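Local coordinates for protein oxidoreductase, iron/ascorbate family (Shewanella oneidensis, PDB 3ON7) that probably catalyses iron(II)-dependent oxidation with 2-oxoglutarate and molecular oxygen, in the manner of ethylene-forming enzymes that also oxidise L-arginine, at residues 33-38 / 114-119; 50-55 / 154-159; 104-109 / 150-155. One frame throughout, in Å; residues are numbered along the deposited sequence. Where two conformers were deposited one is given.

Contact 1: residues 33-38 / 114-119; sequences HPIDKE and NTLASE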
loop_
_atom_site.group_PDB
_atom_site.type_symbol
_atom_site.label_atom_id
_atom_site.label_comp_id
_atom_site.label_asym_id
_atom_site.label_seq_id
_atom_site.Cartn_x
_atom_site.Cartn_y
_atom_site.Cartn_z
ATOM N N HIS B 33 33.840 2.127 -20.499
ATOM C CA HIS B 33 33.711 1.851 -19.063
ATOM C C HIS B 33 34.120 0.409 -18.761
ATOM O O HIS B 33 34.303 -0.388 -19.686
ATOM C CB HIS B 33 32.263 2.114 -18.591
ATOM C CG HIS B 33 31.230 1.389 -19.388
ATOM N ND1 HIS B 33 30.866 0.086 -19.127
ATOM C CD2 HIS B 33 30.511 1.772 -20.473
ATOM C CE1 HIS B 33 29.965 -0.302 -20.015
ATOM N NE2 HIS B 33 29.732 0.703 -20.842
ATOM N N PRO B 34 34.265 0.064 -17.470
ATOM C CA PRO B 34 34.754 -1.260 -17.101
ATOM C C PRO B 34 33.773 -2.415 -17.156
ATOM O O PRO B 34 34.157 -3.524 -16.831
ATOM C CB PRO B 34 35.204 -1.088 -15.633
ATOM C CG PRO B 34 35.058 0.325 -15.313
ATOM C CD PRO B 34 34.121 0.925 -16.290
ATOM N N ILE B 35 32.522 -2.185 -17.524
ATOM C CA ILE B 35 31.570 -3.277 -17.546
ATOM C C ILE B 35 31.669 -4.035 -18.869
ATOM O O ILE B 35 31.453 -3.480 -19.961
ATOM C CB ILE B 35 30.152 -2.809 -17.280
ATOM C CG1 ILE B 35 30.039 -2.232 -15.858
ATOM C CG2 ILE B 35 29.201 -3.957 -17.420
ATOM C CD1 ILE B 35 28.612 -1.967 -15.416
ATOM N N ASP B 36 32.011 -5.312 -18.738
ATOM C CA ASP B 36 32.226 -6.214 -19.879
ATOM C C ASP B 36 31.102 -6.086 -20.900
ATOM O O ASP B 36 29.941 -6.403 -20.615
ATOM C CB ASP B 36 32.339 -7.659 -19.387
ATOM C CG ASP B 36 32.604 -8.656 -20.512
ATOM O OD1 ASP B 36 33.110 -8.251 -21.603
ATOM O OD2 ASP B 36 32.302 -9.858 -20.281
ATOM N N LYS B 37 31.491 -5.618 -22.083
ATOM C CA LYS B 37 30.627 -5.369 -23.244
ATOM C C LYS B 37 29.801 -6.593 -23.633
ATOM O O LYS B 37 28.638 -6.504 -24.078
ATOM C CB LYS B 37 31.528 -4.998 -24.443
ATOM C CG LYS B 37 30.858 -4.189 -25.552
ATOM C CD LYS B 37 31.896 -3.577 -26.494
ATOM N N GLU B 38 30.437 -7.752 -23.523
ATOM C CA GLU B 38 29.787 -8.968 -23.966
ATOM C C GLU B 38 28.820 -9.485 -22.910
ATOM O O GLU B 38 27.908 -10.210 -23.248
ATOM C CB GLU B 38 30.797 -10.033 -24.434
ATOM C CG GLU B 38 31.595 -10.765 -23.360
ATOM C CD GLU B 38 32.163 -12.104 -23.867
ATOM O OE1 GLU B 38 32.993 -12.082 -24.812
ATOM O OE2 GLU B 38 31.774 -13.172 -23.317
ATOM N N ASN B 114 26.565 -1.638 -9.770
ATOM C CA ASN B 114 26.638 -1.019 -8.458
ATOM C C ASN B 114 28.069 -0.600 -8.130
ATOM O O ASN B 114 28.276 0.466 -7.577
ATOM C CB ASN B 114 26.091 -1.961 -7.372
ATOM C CG ASN B 114 24.615 -1.739 -7.108
ATOM O OD1 ASN B 114 24.240 -0.861 -6.329
ATOM N ND2 ASN B 114 23.763 -2.537 -7.764
ATOM N N THR B 115 29.044 -1.430 -8.508
ATOM C CA THR B 115 30.464 -1.098 -8.317
ATOM C C THR B 115 30.833 0.160 -9.117
ATOM O O THR B 115 31.412 1.091 -8.552
ATOM C CB THR B 115 31.406 -2.279 -8.663
ATOM O OG1 THR B 115 31.158 -3.359 -7.753
ATOM C CG2 THR B 115 32.917 -1.865 -8.589
ATOM N N LEU B 116 30.445 0.237 -10.391
ATOM C CA LEU B 116 30.726 1.464 -11.160
ATOM C C LEU B 116 30.006 2.661 -10.541
ATOM O O LEU B 116 30.606 3.720 -10.386
ATOM C CB LEU B 116 30.330 1.328 -12.639
ATOM C CG LEU B 116 30.606 2.490 -13.619
ATOM C CD1 LEU B 116 32.084 2.860 -13.661
ATOM C CD2 LEU B 116 30.107 2.154 -15.043
ATOM N N ALA B 117 28.739 2.497 -10.162
ATOM C CA ALA B 117 27.966 3.635 -9.637
ATOM C C ALA B 117 28.570 4.152 -8.332
ATOM O O ALA B 117 28.543 5.340 -8.033
ATOM C CB ALA B 117 26.482 3.265 -9.445
ATOM N N SER B 118 29.145 3.227 -7.577
ATOM C CA SER B 118 29.809 3.535 -6.329
ATOM C C SER B 118 31.094 4.316 -6.573
ATOM O O SER B 118 31.370 5.293 -5.873
ATOM C CB SER B 118 30.076 2.241 -5.575
ATOM O OG SER B 118 30.240 2.490 -4.199
ATOM N N GLU B 119 31.872 3.919 -7.580
ATOM C CA GLU B 119 33.052 4.700 -7.958
ATOM C C GLU B 119 32.625 6.082 -8.432
ATOM O O GLU B 119 33.243 7.074 -8.078
ATOM C CB GLU B 119 33.870 4.017 -9.054
ATOM C CG GLU B 119 35.124 4.816 -9.492
ATOM C CD GLU B 119 35.827 4.239 -10.729
ATOM O OE1 GLU B 119 35.244 3.415 -11.448
ATOM O OE2 GLU B 119 36.980 4.618 -10.989
#
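Leu116 pushes its forked end at the turn formed by His33, Pro34 and Ile35, and its two methyls divide the work. CD1 meets the proline ring at its CD atom, 3.8 Å from Pro34 CD, with the two side chains set at roughly a right angle. CD2 serves the neighbours of the proline: it lies 4.2 Å from His33 CB and, more loosely, 4.4 Å from Ile35 CD1. In the leucine CG stands anti to the backbone N (chi1 -177°), which sends the branch point toward 33-35, CD1 turned to the proline and CD2 to the residues before and after it. The contact is wholly apolar and joins the middle of helix 103-126 to the connection between strand 27-31 and helix 37-51, beside the main sheet of this 2-oxoglutarate oxygenase fold. Tyr9 packs on both Pro34 and Leu116 and also hydrogen-bonds Glu119 through its hydroxyl, while Ile210 of strand 210-214 touches both His33 and Leu116. The turn has its own internal brace. With chi1 at 53°, the His33 ring brings its edge to Ile35, where ND1 accepts the N-H of Ile35 at 3.2 Å, the donor tilted 18° out of the ring plane. Beyond it Asp36 is the N-cap of helix 37-51, its OD1 taking a weak bond from Glu38 N at 3.3 Å.

Contact 2: residues 50-55 / 154-159; sequences FFNSEA and ILHYPP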
loop_
_atom_site.group_PDB
_atom_site.type_symbol
_atom_site.label_atom_id
_atom_site.label_comp_id
_atom_site.label_asym_id
_atom_site.label_seq_id
_atom_site.Cartn_x
_atom_site.Cartn_y
_atom_site.Cartn_z
ATOM N N PHE B 50 13.540 -14.132 -23.243
ATOM C CA PHE B 50 12.550 -14.232 -22.164
ATOM C C PHE B 50 11.223 -13.599 -22.540
ATOM O O PHE B 50 10.187 -14.214 -22.358
ATOM C CB PHE B 50 13.087 -13.577 -20.891
ATOM C CG PHE B 50 12.072 -13.444 -19.805
ATOM C CD1 PHE B 50 11.755 -14.524 -19.007
ATOM C CD2 PHE B 50 11.429 -12.238 -19.583
ATOM C CE1 PHE B 50 10.818 -14.407 -18.005
ATOM C CE2 PHE B 50 10.483 -12.114 -18.586
ATOM C CZ PHE B 50 10.171 -13.195 -17.802
ATOM N N PHE B 51 11.259 -12.374 -23.061
ATOM C CA PHE B 51 10.027 -11.643 -23.420
ATOM C C PHE B 51 9.363 -12.192 -24.668
ATOM O O PHE B 51 8.166 -11.975 -24.874
ATOM C CB PHE B 51 10.306 -10.159 -23.655
ATOM C CG PHE B 51 10.693 -9.412 -22.421
ATOM C CD1 PHE B 51 9.784 -9.204 -21.417
ATOM C CD2 PHE B 51 11.969 -8.916 -22.272
ATOM C CE1 PHE B 51 10.135 -8.498 -20.292
ATOM C CE2 PHE B 51 12.331 -8.240 -21.135
ATOM C CZ PHE B 51 11.419 -8.033 -20.145
ATOM N N ASN B 52 10.129 -12.912 -25.492
ATOM C CA ASN B 52 9.594 -13.491 -26.726
ATOM C C ASN B 52 8.870 -14.837 -26.548
ATOM O O ASN B 52 8.414 -15.401 -27.539
ATOM C CB ASN B 52 10.709 -13.584 -27.791
ATOM C CG ASN B 52 10.984 -12.254 -28.452
ATOM O OD1 ASN B 52 10.265 -11.286 -28.219
ATOM N ND2 ASN B 52 12.014 -12.198 -29.300
ATOM N N SER B 53 8.767 -15.332 -25.309
ATOM C CA SER B 53 8.098 -16.589 -24.938
ATOM C C SER B 53 6.857 -16.323 -24.091
ATOM O O SER B 53 6.827 -15.326 -23.361
ATOM C CB SER B 53 9.048 -17.426 -24.073
ATOM O OG SER B 53 9.254 -16.842 -22.776
ATOM N N GLU B 54 5.887 -17.236 -24.100
ATOM C CA GLU B 54 4.748 -17.079 -23.191
ATOM C C GLU B 54 5.076 -17.674 -21.803
ATOM O O GLU B 54 4.316 -17.510 -20.836
ATOM C CB GLU B 54 3.433 -17.608 -23.814
ATOM C CG GLU B 54 2.895 -16.772 -25.072
ATOM C CD GLU B 54 2.903 -15.209 -24.898
ATOM O OE1 GLU B 54 2.057 -14.659 -24.141
ATOM O OE2 GLU B 54 3.752 -14.529 -25.546
ATOM N N ALA B 55 6.232 -18.327 -21.695
ATOM C CA ALA B 55 6.710 -18.826 -20.394
ATOM C C ALA B 55 6.960 -17.708 -19.390
ATOM O O ALA B 55 7.029 -17.967 -18.198
ATOM C CB ALA B 55 7.996 -19.647 -20.573
ATOM N N ILE B 154 14.104 -3.994 -16.289
ATOM C CA ILE B 154 14.394 -4.430 -17.654
ATOM C C ILE B 154 13.166 -4.134 -18.498
ATOM O O ILE B 154 12.125 -4.757 -18.304
ATOM C CB ILE B 154 14.772 -5.917 -17.678
ATOM C CG1 ILE B 154 15.911 -6.143 -16.686
ATOM C CG2 ILE B 154 15.154 -6.406 -19.132
ATOM C CD1 ILE B 154 16.504 -7.509 -16.665
ATOM N N LEU B 155 13.293 -3.153 -19.407
ATOM C CA LEU B 155 12.174 -2.683 -20.222
ATOM C C LEU B 155 12.195 -3.322 -21.602
ATOM O O LEU B 155 13.260 -3.449 -22.213
ATOM C CB LEU B 155 12.237 -1.159 -20.378
ATOM C CG LEU B 155 11.671 -0.379 -19.192
ATOM C CD1 LEU B 155 10.215 -0.061 -19.418
ATOM C CD2 LEU B 155 11.838 -1.161 -17.892
ATOM N N HIS B 156 11.016 -3.724 -22.089
ATOM C CA HIS B 156 10.872 -4.242 -23.442
ATOM C C HIS B 156 9.705 -3.583 -24.168
ATOM O O HIS B 156 8.566 -3.727 -23.754
ATOM C CB HIS B 156 10.682 -5.749 -23.464
ATOM C CG HIS B 156 10.424 -6.296 -24.841
ATOM N ND1 HIS B 156 9.344 -7.100 -25.139
ATOM C CD2 HIS B 156 11.105 -6.138 -26.003
ATOM C CE1 HIS B 156 9.379 -7.423 -26.424
ATOM N NE2 HIS B 156 10.440 -6.851 -26.967
ATOM N N TYR B 157 10.020 -2.847 -25.234
ATOM C CA TYR B 157 9.038 -2.327 -26.150
ATOM C C TYR B 157 8.884 -3.294 -27.289
ATOM O O TYR B 157 9.777 -3.390 -28.123
ATOM C CB TYR B 157 9.485 -0.989 -26.714
ATOM C CG TYR B 157 9.610 0.084 -25.675
ATOM C CD1 TYR B 157 10.788 0.244 -24.943
ATOM C CD2 TYR B 157 8.551 0.945 -25.426
ATOM C CE1 TYR B 157 10.900 1.237 -23.993
ATOM C CE2 TYR B 157 8.651 1.936 -24.470
ATOM C CZ TYR B 157 9.821 2.078 -23.758
ATOM O OH TYR B 157 9.902 3.073 -22.834
ATOM N N PRO B 158 7.749 -4.003 -27.352
ATOM C CA PRO B 158 7.556 -4.954 -28.455
ATOM C C PRO B 158 7.360 -4.309 -29.833
ATOM O O PRO B 158 6.940 -3.150 -29.929
ATOM C CB PRO B 158 6.271 -5.714 -28.061
ATOM C CG PRO B 158 6.081 -5.451 -26.592
ATOM C CD PRO B 158 6.656 -4.076 -26.363
ATOM N N PRO B 159 7.634 -5.075 -30.904
ATOM C CA PRO B 159 7.387 -4.596 -32.247
ATOM C C PRO B 159 5.939 -4.223 -32.447
ATOM O O PRO B 159 5.071 -4.846 -31.869
ATOM C CB PRO B 159 7.700 -5.810 -33.141
ATOM C CG PRO B 159 8.302 -6.829 -32.283
ATOM C CD PRO B 159 8.024 -6.496 -30.870
#
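Phe51, in the last turn of helix 37-51, stands opposite His156 near the end of strand 151-157, their CA atoms 7.4 Å apart with no hydrogen bond between the two segments. This is helix-on-sheet packing in the 2-oxoglutarate oxygenase fold, near the C-terminal end of an interior strand of the main sheet. The two side chains run alongside one another, pointing opposite ways. Their rings lie nearly parallel, at 20°, but are offset until little of one lies over the other; the real contact is a CH-pi one, with His156 CB 3.7 Å from the centroid of the Phe51 ring, over its face. Phe50 CD2 sits over the opposite face, so the phenyl ring is sandwiched. At its rim, in plane, Ile154 CG2 lies 3.9 Å from Phe51 CE2. His156 keeps CG anti to its backbone N (chi1 175°), which lays the imidazole beside the phenylalanine's own CB. Both imidazole nitrogens are buried and have partners: ND1 bonds to Glu88 and NE2 to Ser244, which together fix the rotation of the ring. Pro158 N stands over one face of that imidazole. Phe51 CB comes within 3.5 Å of His156 ND1.

Contact 3: residues 104-109 / 150-155; sequences ANILAY and TLLRIL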
loop_
_atom_site.group_PDB
_atom_site.type_symbol
_atom_site.label_atom_id
_atom_site.label_comp_id
_atom_site.label_asym_id
_atom_site.label_seq_id
_atom_site.Cartn_x
_atom_site.Cartn_y
_atom_site.Cartn_z
ATOM N N ALA B 104 22.311 -15.667 -12.880
ATOM C CA ALA B 104 23.761 -15.473 -12.792
ATOM C C ALA B 104 24.185 -14.198 -13.497
ATOM O O ALA B 104 24.868 -13.367 -12.919
ATOM C CB ALA B 104 24.505 -16.660 -13.364
ATOM N N ASN B 105 23.765 -14.041 -14.740
ATOM C CA ASN B 105 24.176 -12.900 -15.537
ATOM C C ASN B 105 23.593 -11.601 -15.027
ATOM O O ASN B 105 24.281 -10.571 -14.990
ATOM C CB ASN B 105 23.817 -13.107 -17.015
ATOM C CG ASN B 105 24.742 -14.124 -17.714
ATOM O OD1 ASN B 105 25.805 -14.453 -17.207
ATOM N ND2 ASN B 105 24.327 -14.618 -18.859
ATOM N N ILE B 106 22.330 -11.623 -14.623
ATOM C CA ILE B 106 21.699 -10.372 -14.265
ATOM C C ILE B 106 22.206 -9.891 -12.911
ATOM O O ILE B 106 22.411 -8.710 -12.744
ATOM C CB ILE B 106 20.149 -10.433 -14.340
ATOM C CG1 ILE B 106 19.585 -9.037 -14.586
ATOM C CG2 ILE B 106 19.540 -11.067 -13.090
ATOM C CD1 ILE B 106 20.237 -8.291 -15.722
ATOM N N LEU B 107 22.456 -10.806 -11.971
ATOM C CA LEU B 107 23.046 -10.402 -10.703
ATOM C C LEU B 107 24.550 -10.052 -10.831
ATOM O O LEU B 107 25.041 -9.215 -10.097
ATOM C CB LEU B 107 22.806 -11.463 -9.608
ATOM C CG LEU B 107 21.336 -11.673 -9.214
ATOM C CD1 LEU B 107 21.201 -12.668 -8.080
ATOM C CD2 LEU B 107 20.650 -10.350 -8.855
ATOM N N ALA B 108 25.274 -10.688 -11.745
ATOM C CA ALA B 108 26.649 -10.278 -12.027
ATOM C C ALA B 108 26.635 -8.858 -12.589
ATOM O O ALA B 108 27.446 -8.034 -12.204
ATOM C CB ALA B 108 27.334 -11.245 -12.994
ATOM N N TYR B 109 25.685 -8.555 -13.465
ATOM C CA TYR B 109 25.576 -7.197 -13.991
ATOM C C TYR B 109 25.214 -6.185 -12.892
ATOM O O TYR B 109 25.845 -5.136 -12.783
ATOM C CB TYR B 109 24.583 -7.094 -15.156
ATOM C CG TYR B 109 24.408 -5.655 -15.581
ATOM C CD1 TYR B 109 25.320 -5.056 -16.427
ATOM C CD2 TYR B 109 23.352 -4.874 -15.094
ATOM C CE1 TYR B 109 25.192 -3.741 -16.802
ATOM C CE2 TYR B 109 23.222 -3.547 -15.457
ATOM C CZ TYR B 109 24.149 -2.988 -16.311
ATOM O OH TYR B 109 24.053 -1.672 -16.679
ATOM N N THR B 150 17.234 -0.419 -4.301
ATOM C CA THR B 150 17.844 -0.234 -5.618
ATOM C C THR B 150 17.203 -1.238 -6.568
ATOM O O THR B 150 17.073 -2.416 -6.218
ATOM C CB THR B 150 19.381 -0.353 -5.591
ATOM O OG1 THR B 150 19.912 0.870 -5.081
ATOM C CG2 THR B 150 19.975 -0.610 -7.018
ATOM N N LEU B 151 16.781 -0.734 -7.726
ATOM C CA LEU B 151 15.972 -1.483 -8.693
ATOM C C LEU B 151 16.624 -1.551 -10.067
ATOM O O LEU B 151 16.998 -0.533 -10.616
ATOM C CB LEU B 151 14.594 -0.807 -8.833
ATOM C CG LEU B 151 13.730 -1.109 -10.051
ATOM C CD1 LEU B 151 13.293 -2.550 -10.001
ATOM C CD2 LEU B 151 12.515 -0.160 -10.084
ATOM N N LEU B 152 16.747 -2.751 -10.615
ATOM C CA LEU B 152 17.163 -2.951 -12.009
ATOM C C LEU B 152 15.894 -3.330 -12.776
ATOM O O LEU B 152 15.292 -4.350 -12.515
ATOM C CB LEU B 152 18.251 -4.027 -12.094
ATOM C CG LEU B 152 18.756 -4.469 -13.462
ATOM C CD1 LEU B 152 19.117 -3.294 -14.335
ATOM C CD2 LEU B 152 19.941 -5.419 -13.294
ATOM N N ARG B 153 15.470 -2.437 -13.655
ATOM C CA ARG B 153 14.216 -2.482 -14.372
ATOM C C ARG B 153 14.608 -2.865 -15.800
ATOM O O ARG B 153 15.415 -2.187 -16.429
ATOM C CB ARG B 153 13.608 -1.074 -14.283
ATOM C CG ARG B 153 12.253 -0.840 -14.882
ATOM C CD ARG B 153 11.601 0.508 -14.415
ATOM N NE ARG B 153 10.144 0.374 -14.458
ATOM C CZ ARG B 153 9.295 1.069 -15.221
ATOM N NH1 ARG B 153 9.681 2.059 -16.020
ATOM N NH2 ARG B 153 8.010 0.777 -15.151
ATOM N N ILE B 154 14.104 -3.994 -16.289
ATOM C CA ILE B 154 14.394 -4.430 -17.654
ATOM C C ILE B 154 13.166 -4.134 -18.498
ATOM O O ILE B 154 12.125 -4.757 -18.304
ATOM C CB ILE B 154 14.772 -5.917 -17.678
ATOM C CG1 ILE B 154 15.911 -6.143 -16.686
ATOM C CG2 ILE B 154 15.154 -6.406 -19.132
ATOM C CD1 ILE B 154 16.504 -7.509 -16.665
ATOM N N LEU B 155 13.293 -3.153 -19.407
ATOM C CA LEU B 155 12.174 -2.683 -20.222
ATOM C C LEU B 155 12.195 -3.322 -21.602
ATOM O O LEU B 155 13.260 -3.449 -22.213
ATOM C CB LEU B 155 12.237 -1.159 -20.378
ATOM C CG LEU B 155 11.671 -0.379 -19.192
ATOM C CD1 LEU B 155 10.215 -0.061 -19.418
ATOM C CD2 LEU B 155 11.838 -1.161 -17.892
#
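Ile106 and Leu152 reach for each other tip to tip, and the meeting point is the leucine methyl CD2, 3.8 Å from Ile106 CD1. A second methyl comes in beside it: Ile154 CD1 lies 3.9 Å from that same Ile106 CD1, again end to end, so the isoleucine of the helix is met by two residues of the strand. Its CG1 stands roughly anti to the backbone N (chi1 -154°), sending the longer branch out toward the strand, where CG1 also takes part, 3.9 Å from Leu152 CD2. Tyr109, one turn further along, approaches the same leucine at about a right angle; Leu152 CD2 sits in the plane of its ring, at the edge, 3.9 Å from CD2 of Tyr109. Trimming Ile106 to an alanine would probably open a gap facing Leu152 CD2 and Ile154 CD1 and leave both methyls without their nearest partner on the helix.

Further out, Ile98 packs on Ile106, Ile43 of helix 37-51 on Tyr109, and Trp47 of that helix on Ile154. Backbone bonds to Val92 and Tyr90 hold Leu152 and Ile154 in line, and Leu250 and Leu248 flank their side chains. The strand's alternation turns Leu151 and Arg153 to the other side, where Arg153 forms a salt bridge with Glu272 of the second subunit. The axes of 104-109 and 151-155 pass 10.9 Å apart at their closest, their N-to-C directions at 128°, with helix 37-51 beside helix 103-126 and strand 151-157 lying between strands 88-92 and 245-252 beneath.

Contacts 1 and 3 both use helix 103-126, and contacts 2 and 3 both use strand 151-157. Contacts 2 and 3 set helices 37-51 and 103-126 on that strand, while contact 1 joins the loop leading into the first helix to the second. Along the chain, 33-38 and 50-55 come first, then 104-109 and 114-119, then the strand. Contact 3 lies between the others, its centre about 13 Å from that of contact 1 and about 15 Å from that of contact 2, whose own centres are about 25 Å apart. Contacts 1 and 3 touch through Ile35 and Tyr109; contacts 2 and 3 share Ile154 and Leu155. Together they bind both helices to each other and to the main sheet.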